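Local coordinates for protein prophenoloxidase b (Marsupenaeus japonicus, PDB 3WKY) that probably oxidises monophenols and o-diphenols once activated, as a type 3 copper enzyme of crustacean hemolymph, at residues A[426-431]-A[656-661]; A[503-508]-A[590-595]. All coordinates share one frame; numbering follows the deposited sequence.

Interaction 1 (A[426-431]-A[656-661]); sequences LNVTVQ and MLQEVT. With NAG (2-acetamido-2-deoxy-beta-D-glucopyranose), chain I.
Val428 lies against both Met656 and Gln658, one methyl to each, and these three residues bury most of the surface of a contact between strands of two different sheets. It illustrates how the sheets of a beta sandwich, here the Ig-like domain of the hemocyanin family, face each other: the two segments run in roughly the same direction, their axes 7.6 Å apart at closest approach, and no hydrogen bond joins them. CG1 of Val428, anti to the backbone N, rests 3.6 Å from CG of Gln658 in the conformer given, whereas CG2 meets the Met656 SD at 4.0 Å, the two side chains sliding past each other in opposite directions. The Gln658 OE1 stands near Val428 O without a bond, both being acceptors, while NE2 makes a weak hydrogen bond to Asn444. Met656 bends at its last torsion (chi3 -71°), which brings CE to 3.4 Å from the backbone O of Leu426, while its SD lies 3.7 Å from CA of Asn427. An alanine in place of Met656 would probably leave a gap beside the backbone of Leu426 and Asn427 and deprive CG2 of Val428 of its sulfur neighbour. Farther along, CG2 of Val430 packs on CG1 of Val660 at 3.9 Å. Leu426 and Asn427 form a classic beta bulge against Thr490. OD1 of Asn427 accepts the N-H of Val428, and its ND2 is joined covalently to C1 of the N-acetylglucosamine.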
ATOM      1  N   LEU A 426     -59.450  -7.942  -6.421  1.00 25.08           N
ATOM      2  CA  LEU A 426     -60.161  -7.966  -5.146  1.00 27.82           C
ATOM      3  C   LEU A 426     -59.502  -8.849  -4.100  1.00 26.76           C
ATOM      4  O   LEU A 426     -59.583  -8.569  -2.905  1.00 30.89           O
ATOM      5  CB  LEU A 426     -61.610  -8.431  -5.348  1.00 24.53           C
ATOM      6  CG  LEU A 426     -62.501  -7.497  -6.161  1.00 30.22           C
ATOM      7  CD1 LEU A 426     -63.880  -8.124  -6.385  1.00 33.16           C
ATOM      8  CD2 LEU A 426     -62.629  -6.168  -5.451  1.00 35.80           C
ATOM      9  N   ASN A 427     -58.876  -9.933  -4.542  1.00 26.57           N
ATOM     10  CA  ASN A 427     -58.319 -10.892  -3.602  1.00 24.02           C
ATOM     11  C   ASN A 427     -57.255 -11.768  -4.240  1.00 22.65           C
ATOM     12  O   ASN A 427     -57.202 -11.921  -5.466  1.00 23.94           O
ATOM     13  CB  ASN A 427     -59.421 -11.788  -3.041  1.00 32.21           C
ATOM     14  CG  ASN A 427     -59.157 -12.212  -1.613  1.00 49.06           C
ATOM     15  OD1 ASN A 427     -58.062 -12.004  -1.082  1.00 48.93           O
ATOM     16  ND2 ASN A 427     -60.161 -12.820  -0.982  1.00 61.57           N
ATOM     17  N   VAL A 428     -56.410 -12.349  -3.398  1.00 23.56           N
ATOM     18  CA  VAL A 428     -55.350 -13.226  -3.858  1.00 22.84           C
ATOM     19  C   VAL A 428     -55.186 -14.291  -2.794  1.00 21.17           C
ATOM     20  O   VAL A 428     -55.169 -13.977  -1.602  1.00 27.47           O
ATOM     21  CB  VAL A 428     -53.993 -12.485  -3.988  1.00 23.87           C
ATOM     22  CG1 VAL A 428     -52.937 -13.430  -4.520  1.00 23.88           C
ATOM     23  CG2 VAL A 428     -54.098 -11.260  -4.891  1.00 24.37           C
ATOM     24  N   THR A 429     -55.112 -15.552  -3.204  1.00 20.58           N
ATOM     25  CA  THR A 429     -54.816 -16.635  -2.275  0.57 23.00           C
ATOM     26  C   THR A 429     -53.888 -17.642  -2.942  1.00 25.98           C
ATOM     27  O   THR A 429     -53.996 -17.889  -4.141  1.00 27.21           O
ATOM     28  CB  THR A 429     -56.095 -17.350  -1.779  0.57 30.62           C
ATOM     29  OG1 THR A 429     -55.735 -18.398  -0.871  0.57 29.32           O
ATOM     30  CG2 THR A 429     -56.859 -17.947  -2.939  0.57 33.41           C
ATOM     31  N   VAL A 430     -52.982 -18.211  -2.156  1.00 23.82           N
ATOM     32  CA  VAL A 430     -52.025 -19.176  -2.656  1.00 22.70           C
ATOM     33  C   VAL A 430     -52.188 -20.453  -1.841  1.00 22.44           C
ATOM     34  O   VAL A 430     -52.321 -20.398  -0.612  1.00 26.11           O
ATOM     35  CB  VAL A 430     -50.583 -18.619  -2.532  1.00 24.27           C
ATOM     36  CG1 VAL A 430     -49.554 -19.691  -2.840  1.00 24.58           C
ATOM     37  CG2 VAL A 430     -50.405 -17.426  -3.461  1.00 21.78           C
ATOM     38  N   GLN A 431     -52.189 -21.600  -2.515  1.00 22.90           N
ATOM     39  CA  GLN A 431     -52.397 -22.864  -1.816  1.00 25.48           C
ATOM     40  C   GLN A 431     -51.513 -23.984  -2.341  1.00 21.43           C
ATOM     41  O   GLN A 431     -51.594 -24.380  -3.514  1.00 22.27           O
ATOM     42  CB  GLN A 431     -53.874 -23.290  -1.862  1.00 29.63           C
ATOM     43  CG  GLN A 431     -54.141 -24.652  -1.208  1.00 27.67           C
ATOM     44  CD  GLN A 431     -53.876 -24.653   0.287  1.00 26.74           C
ATOM     45  OE1 GLN A 431     -54.384 -23.802   1.020  1.00 30.19           O
ATOM     46  NE2 GLN A 431     -53.068 -25.606   0.747  1.00 31.44           N
ATOM     47  N   MET A 656     -52.784  -5.440  -6.442  1.00 18.80           N
ATOM     48  CA  MET A 656     -52.937  -5.900  -5.062  1.00 20.98           C
ATOM     49  C   MET A 656     -51.634  -6.507  -4.554  1.00 25.69           C
ATOM     50  O   MET A 656     -50.934  -7.200  -5.293  1.00 24.06           O
ATOM     51  CB  MET A 656     -54.083  -6.913  -4.934  1.00 28.29           C
ATOM     52  CG  MET A 656     -54.245  -7.510  -3.534  1.00 23.89           C
ATOM     53  SD  MET A 656     -55.933  -8.132  -3.234  1.00 31.06           S
ATOM     54  CE  MET A 656     -56.849  -6.588  -3.126  1.00 35.69           C
ATOM     55  N   LEU A 657     -51.311  -6.240  -3.293  1.00 21.91           N
ATOM     56  CA  LEU A 657     -50.096  -6.789  -2.694  1.00 21.59           C
ATOM     57  C   LEU A 657     -50.430  -7.896  -1.705  1.00 25.41           C
ATOM     58  O   LEU A 657     -50.960  -7.646  -0.621  1.00 27.69           O
ATOM     59  CB  LEU A 657     -49.297  -5.691  -1.995  1.00 24.22           C
ATOM     60  CG  LEU A 657     -47.958  -6.136  -1.406  1.00 29.11           C
ATOM     61  CD1 LEU A 657     -46.986  -6.482  -2.539  1.00 20.28           C
ATOM     62  CD2 LEU A 657     -47.381  -5.062  -0.474  1.00 26.35           C
ATOM     63  N   GLN A 658     -50.127  -9.125  -2.096  1.00 20.06           N
ATOM     64  CA  GLN A 658     -50.348 -10.289  -1.252  0.56 19.91           C
ATOM     65  C   GLN A 658     -49.012 -10.649  -0.578  1.00 27.72           C
ATOM     66  O   GLN A 658     -47.971 -10.054  -0.886  1.00 23.47           O
ATOM     67  CB  GLN A 658     -50.971 -11.418  -2.112  0.56 21.82           C
ATOM     68  CG  GLN A 658     -50.678 -12.878  -1.754  0.56 21.13           C
ATOM     69  CD  GLN A 658     -51.651 -13.505  -0.778  0.56 28.70           C
ATOM     70  OE1 GLN A 658     -52.378 -12.816  -0.058  0.56 24.08           O
ATOM     71  NE2 GLN A 658     -51.662 -14.839  -0.745  0.56 18.64           N
ATOM     72  N   GLU A 659     -49.049 -11.604   0.339  1.00 23.82           N
ATOM     73  CA  GLU A 659     -47.871 -12.007   1.075  1.00 26.75           C
ATOM     74  C   GLU A 659     -47.895 -13.523   1.235  1.00 29.23           C
ATOM     75  O   GLU A 659     -48.948 -14.101   1.518  1.00 24.56           O
ATOM     76  CB  GLU A 659     -47.917 -11.327   2.441  1.00 29.45           C
ATOM     77  CG  GLU A 659     -46.596 -11.123   3.100  1.00 37.07           C
ATOM     78  CD  GLU A 659     -46.691 -10.209   4.320  1.00 42.10           C
ATOM     79  OE1 GLU A 659     -46.875 -10.730   5.440  1.00 41.30           O
ATOM     80  OE2 GLU A 659     -46.580  -8.970   4.157  1.00 37.73           O
ATOM     81  N   VAL A 660     -46.758 -14.179   1.021  1.00 19.44           N
ATOM     82  CA  VAL A 660     -46.659 -15.613   1.285  1.00 19.70           C
ATOM     83  C   VAL A 660     -45.475 -15.898   2.195  1.00 26.05           C
ATOM     84  O   VAL A 660     -44.559 -15.072   2.311  1.00 23.68           O
ATOM     85  CB  VAL A 660     -46.537 -16.458  -0.010  1.00 22.64           C
ATOM     86  CG1 VAL A 660     -47.703 -16.163  -0.948  1.00 24.01           C
ATOM     87  CG2 VAL A 660     -45.201 -16.218  -0.707  1.00 25.10           C
ATOM     88  N   THR A 661     -45.514 -17.048   2.860  1.00 22.34           N
ATOM     89  CA  THR A 661     -44.397 -17.507   3.673  1.00 21.70           C
ATOM     90  C   THR A 661     -43.777 -18.700   2.965  1.00 22.05           C
ATOM     91  O   THR A 661     -44.494 -19.547   2.424  1.00 21.67           O
ATOM     92  CB  THR A 661     -44.874 -17.909   5.085  1.00 26.41           C
ATOM     93  OG1 THR A 661     -45.436 -16.761   5.733  1.00 24.96           O
ATOM     94  CG2 THR A 661     -43.726 -18.450   5.931  1.00 25.13           C
TER
HETATM   95  C1  NAG I 707     -59.739 -13.263   0.324  1.00 67.41           C
HETATM   96  C2  NAG I 707     -60.819 -12.670   1.222  1.00 72.25           C
HETATM   97  C3  NAG I 707     -60.551 -13.033   2.678  1.00 75.56           C
HETATM   98  C4  NAG I 707     -60.232 -14.517   2.849  1.00 78.88           C
HETATM   99  C5  NAG I 707     -59.323 -15.078   1.756  1.00 71.96           C
HETATM  100  C6  NAG I 707     -59.287 -16.601   1.869  1.00 62.10           C
HETATM  101  C7  NAG I 707     -61.849 -10.674   0.316  1.00 63.51           C
HETATM  102  C8  NAG I 707     -61.880  -9.175   0.243  1.00 53.63           C
HETATM  103  N2  NAG I 707     -60.890 -11.227   1.053  1.00 64.60           N
HETATM  104  O3  NAG I 707     -61.696 -12.723   3.443  1.00 84.48           O
HETATM  105  O4  NAG I 707     -59.589 -14.712   4.090  1.00 84.24           O
HETATM  106  O5  NAG I 707     -59.745 -14.671   0.468  1.00 68.18           O
HETATM  107  O6  NAG I 707     -59.928 -17.228   0.778  1.00 64.72           O
HETATM  108  O7  NAG I 707     -62.680 -11.347  -0.294  1.00 64.22           O

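Interaction 2 (A[503-508]-A[590-595]); sequences LRIFLA and FHFFVM
Ile505 lays its CG2 methyl over one face of the Phe592 ring, a CH-pi contact 3.9 Å from CG2 to the ring centroid, displaced toward the rim on the side of CE1 and CZ. CG2 of Ile505 stands anti to the backbone N, beside the carbonyl carbon, and CG of Phe592 is likewise anti to its own backbone N (chi1 -169°). CD1 of Leu507 comes within 3.7 Å of CB of Phe590 and also approaches CD2 of Phe592, so that one leucine branch lies against two phenylalanines. At the far end CD2 of Leu503 meets CG1 of Val594 at 4.1 Å.

These residues belong to two neighbouring antiparallel strands in the larger sheet of the Ig-like domain. Ile505 with Val594 and Leu507 with Phe592 are non-hydrogen-bonded pairs; between and beyond them Arg504 with Met595, Phe506 with Phe593 and Ala508 with His591 are hydrogen-bonded pairs, each closed by two backbone bonds. The bond from His591 N to Ala508 O is 2.7 Å long.

On the opposite face of the sheet, Phe506 CD1 and Phe593 CD1 approach to 4.3 Å, and helix 645-650 covers His591 and Phe593. Arg504 shares this face. Its chain is extended from CG to NE, and its guanidinium NH1 forms a salt bridge with Asp628. Met595, extended beyond CG, packs on Tyr634, which the Arg504 side chain also touches. Nearer the backbone, where the two residues pair, CB of Met595 lies 4.5 Å from CB of Arg504.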
ATOM      1  N   LEU A 503     -52.406 -10.792 -16.429  1.00 18.12           N
ATOM      2  CA  LEU A 503     -52.039 -10.792 -15.021  1.00 17.65           C
ATOM      3  C   LEU A 503     -50.509 -10.804 -14.951  1.00 21.63           C
ATOM      4  O   LEU A 503     -49.856 -11.539 -15.690  1.00 20.84           O
ATOM      5  CB  LEU A 503     -52.611 -12.009 -14.314  1.00 23.65           C
ATOM      6  CG  LEU A 503     -54.097 -11.867 -13.960  1.00 23.68           C
ATOM      7  CD1 LEU A 503     -54.654 -13.189 -13.458  1.00 25.68           C
ATOM      8  CD2 LEU A 503     -54.260 -10.781 -12.906  1.00 20.46           C
ATOM      9  N   ARG A 504     -49.954  -9.969 -14.079  1.00 19.14           N
ATOM     10  CA  ARG A 504     -48.501  -9.862 -13.947  1.00 18.37           C
ATOM     11  C   ARG A 504     -48.209 -10.058 -12.485  1.00 19.83           C
ATOM     12  O   ARG A 504     -48.638  -9.261 -11.654  1.00 20.40           O
ATOM     13  CB  ARG A 504     -48.059  -8.474 -14.377  1.00 18.07           C
ATOM     14  CG  ARG A 504     -48.440  -8.132 -15.801  1.00 19.88           C
ATOM     15  CD  ARG A 504     -48.107  -6.706 -16.113  1.00 19.27           C
ATOM     16  NE  ARG A 504     -48.558  -6.338 -17.446  1.00 20.98           N
ATOM     17  CZ  ARG A 504     -47.853  -6.504 -18.557  1.00 21.28           C
ATOM     18  NH1 ARG A 504     -46.619  -7.015 -18.507  1.00 20.51           N
ATOM     19  NH2 ARG A 504     -48.372  -6.138 -19.718  1.00 22.96           N
ATOM     20  N   ILE A 505     -47.487 -11.123 -12.163  1.00 19.07           N
ATOM     21  CA  ILE A 505     -47.294 -11.510 -10.773  1.00 14.05           C
ATOM     22  C   ILE A 505     -45.799 -11.615 -10.476  1.00 19.80           C
ATOM     23  O   ILE A 505     -45.085 -12.299 -11.201  1.00 18.08           O
ATOM     24  CB  ILE A 505     -47.970 -12.851 -10.503  1.00 17.74           C
ATOM     25  CG1 ILE A 505     -49.469 -12.711 -10.836  1.00 20.95           C
ATOM     26  CG2 ILE A 505     -47.755 -13.275  -9.066  1.00 17.50           C
ATOM     27  CD1 ILE A 505     -50.353 -13.806 -10.302  1.00 27.49           C
ATOM     28  N   PHE A 506     -45.336 -10.923  -9.431  1.00 19.34           N
ATOM     29  CA  PHE A 506     -43.892 -10.877  -9.115  1.00 15.79           C
ATOM     30  C   PHE A 506     -43.660 -11.138  -7.631  1.00 17.24           C
ATOM     31  O   PHE A 506     -44.537 -10.878  -6.804  1.00 18.22           O
ATOM     32  CB  PHE A 506     -43.289  -9.516  -9.509  1.00 14.20           C
ATOM     33  CG  PHE A 506     -43.210  -9.293 -10.995  1.00 15.94           C
ATOM     34  CD1 PHE A 506     -44.291  -8.781 -11.697  1.00 20.96           C
ATOM     35  CD2 PHE A 506     -42.051  -9.606 -11.697  1.00 19.49           C
ATOM     36  CE1 PHE A 506     -44.217  -8.586 -13.077  1.00 25.06           C
ATOM     37  CE2 PHE A 506     -41.972  -9.409 -13.069  1.00 18.69           C
ATOM     38  CZ  PHE A 506     -43.052  -8.893 -13.757  1.00 25.61           C
ATOM     39  N   LEU A 507     -42.467 -11.638  -7.296  1.00 15.68           N
ATOM     40  CA  LEU A 507     -42.136 -12.039  -5.934  1.00 15.44           C
ATOM     41  C   LEU A 507     -40.882 -11.278  -5.500  1.00 20.00           C
ATOM     42  O   LEU A 507     -39.998 -11.037  -6.327  1.00 17.97           O
ATOM     43  CB  LEU A 507     -41.820 -13.543  -5.892  1.00 18.70           C
ATOM     44  CG  LEU A 507     -41.648 -14.239  -4.533  1.00 19.79           C
ATOM     45  CD1 LEU A 507     -43.011 -14.515  -3.890  1.00 22.59           C
ATOM     46  CD2 LEU A 507     -40.859 -15.537  -4.677  1.00 20.10           C
ATOM     47  N   ALA A 508     -40.817 -10.895  -4.223  1.00 18.20           N
ATOM     48  CA  ALA A 508     -39.593 -10.325  -3.636  1.00 16.74           C
ATOM     49  C   ALA A 508     -39.621 -10.525  -2.129  1.00 18.81           C
ATOM     50  O   ALA A 508     -40.690 -10.569  -1.532  1.00 17.90           O
ATOM     51  CB  ALA A 508     -39.473  -8.839  -3.968  1.00 20.70           C
ATOM     52  N   PHE A 590     -42.430 -13.151   1.912  1.00 18.80           N
ATOM     53  CA  PHE A 590     -42.263 -12.566   0.582  1.00 21.39           C
ATOM     54  C   PHE A 590     -43.478 -11.760   0.153  1.00 22.31           C
ATOM     55  O   PHE A 590     -44.623 -12.140   0.436  1.00 22.66           O
ATOM     56  CB  PHE A 590     -42.036 -13.654  -0.473  1.00 21.59           C
ATOM     57  CG  PHE A 590     -40.709 -14.349  -0.370  1.00 17.64           C
ATOM     58  CD1 PHE A 590     -40.497 -15.331   0.587  1.00 17.75           C
ATOM     59  CD2 PHE A 590     -39.687 -14.057  -1.270  1.00 18.83           C
ATOM     60  CE1 PHE A 590     -39.278 -15.989   0.677  1.00 19.91           C
ATOM     61  CE2 PHE A 590     -38.456 -14.711  -1.192  1.00 19.05           C
ATOM     62  CZ  PHE A 590     -38.255 -15.682  -0.210  1.00 18.83           C
ATOM     63  N   HIS A 591     -43.226 -10.655  -0.548  1.00 20.82           N
ATOM     64  CA  HIS A 591     -44.286  -9.947  -1.249  1.00 22.12           C
ATOM     65  C   HIS A 591     -44.697 -10.760  -2.470  1.00 22.39           C
ATOM     66  O   HIS A 591     -43.848 -11.325  -3.157  1.00 19.38           O
ATOM     67  CB  HIS A 591     -43.802  -8.588  -1.749  1.00 18.93           C
ATOM     68  CG  HIS A 591     -43.492  -7.599  -0.670  1.00 22.30           C
ATOM     69  ND1 HIS A 591     -44.427  -7.179   0.253  1.00 24.79           N
ATOM     70  CD2 HIS A 591     -42.359  -6.904  -0.401  1.00 23.44           C
ATOM     71  CE1 HIS A 591     -43.875  -6.290   1.061  1.00 26.54           C
ATOM     72  NE2 HIS A 591     -42.622  -6.103   0.684  1.00 24.31           N
ATOM     73  N   PHE A 592     -45.998 -10.770  -2.763  1.00 20.23           N
ATOM     74  CA  PHE A 592     -46.552 -11.458  -3.929  1.00 21.00           C
ATOM     75  C   PHE A 592     -47.407 -10.390  -4.612  1.00 24.36           C
ATOM     76  O   PHE A 592     -48.574 -10.179  -4.266  1.00 21.24           O
ATOM     77  CB  PHE A 592     -47.384 -12.649  -3.432  1.00 20.57           C
ATOM     78  CG  PHE A 592     -47.826 -13.628  -4.500  1.00 20.77           C
ATOM     79  CD1 PHE A 592     -49.049 -13.460  -5.154  1.00 24.22           C
ATOM     80  CD2 PHE A 592     -47.087 -14.779  -4.761  1.00 24.04           C
ATOM     81  CE1 PHE A 592     -49.488 -14.387  -6.107  1.00 19.61           C
ATOM     82  CE2 PHE A 592     -47.518 -15.709  -5.706  1.00 25.73           C
ATOM     83  CZ  PHE A 592     -48.727 -15.511  -6.376  1.00 23.17           C
ATOM     84  N   PHE A 593     -46.799  -9.675  -5.552  1.00 18.25           N
ATOM     85  CA  PHE A 593     -47.432  -8.531  -6.213  1.00 19.07           C
ATOM     86  C   PHE A 593     -48.272  -9.018  -7.387  1.00 19.39           C
ATOM     87  O   PHE A 593     -47.804  -9.833  -8.190  1.00 17.39           O
ATOM     88  CB  PHE A 593     -46.337  -7.572  -6.717  1.00 18.50           C
ATOM     89  CG  PHE A 593     -46.825  -6.479  -7.669  1.00 17.39           C
ATOM     90  CD1 PHE A 593     -46.974  -6.727  -9.040  1.00 15.85           C
ATOM     91  CD2 PHE A 593     -47.056  -5.197  -7.205  1.00 17.25           C
ATOM     92  CE1 PHE A 593     -47.387  -5.727  -9.912  1.00 15.09           C
ATOM     93  CE2 PHE A 593     -47.473  -4.183  -8.069  1.00 15.40           C
ATOM     94  CZ  PHE A 593     -47.632  -4.449  -9.428  1.00 17.29           C
ATOM     95  N   VAL A 594     -49.501  -8.512  -7.499  1.00 21.02           N
ATOM     96  CA  VAL A 594     -50.404  -8.908  -8.582  1.00 20.57           C
ATOM     97  C   VAL A 594     -50.954  -7.671  -9.285  1.00 19.85           C
ATOM     98  O   VAL A 594     -51.516  -6.785  -8.635  1.00 22.61           O
ATOM     99  CB  VAL A 594     -51.608  -9.728  -8.038  1.00 18.27           C
ATOM    100  CG1 VAL A 594     -52.548 -10.141  -9.186  1.00 21.14           C
ATOM    101  CG2 VAL A 594     -51.126 -10.940  -7.256  1.00 20.43           C
ATOM    102  N   MET A 595     -50.806  -7.610 -10.607  1.00 19.37           N
ATOM    103  CA  MET A 595     -51.409  -6.527 -11.375  1.00 23.03           C
ATOM    104  C   MET A 595     -52.249  -7.041 -12.544  1.00 21.26           C
ATOM    105  O   MET A 595     -51.822  -7.922 -13.295  1.00 19.91           O
ATOM    106  CB  MET A 595     -50.341  -5.568 -11.896  1.00 21.90           C
ATOM    107  CG  MET A 595     -50.893  -4.385 -12.674  1.00 21.88           C
ATOM    108  SD  MET A 595     -49.543  -3.347 -13.289  1.00 24.09           S
ATOM    109  CE  MET A 595     -50.426  -1.933 -13.961  1.00 29.59           C
TER

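How the interactions relate
Interactions 1 and 2, their centres about 9 Å apart, show the two ways in which a beta sandwich is built: packing between sheets and pairing within one. Strands 655-664 and 588-598 are neighbours in the larger sheet, where Gln658 O with Phe592 N and Met656 N with Val594 O probably form hydrogen bonds. Strand 424-432 belongs to the smaller three-stranded sheet, and Val428 also touches Val594, a residue of interaction 2. Along the chain, the strands of interaction 2 fall between the two strands of interaction 1, and the later of these, 655-664, pairs beside 588-598. Both contacts lie on the same side of the chain's centre.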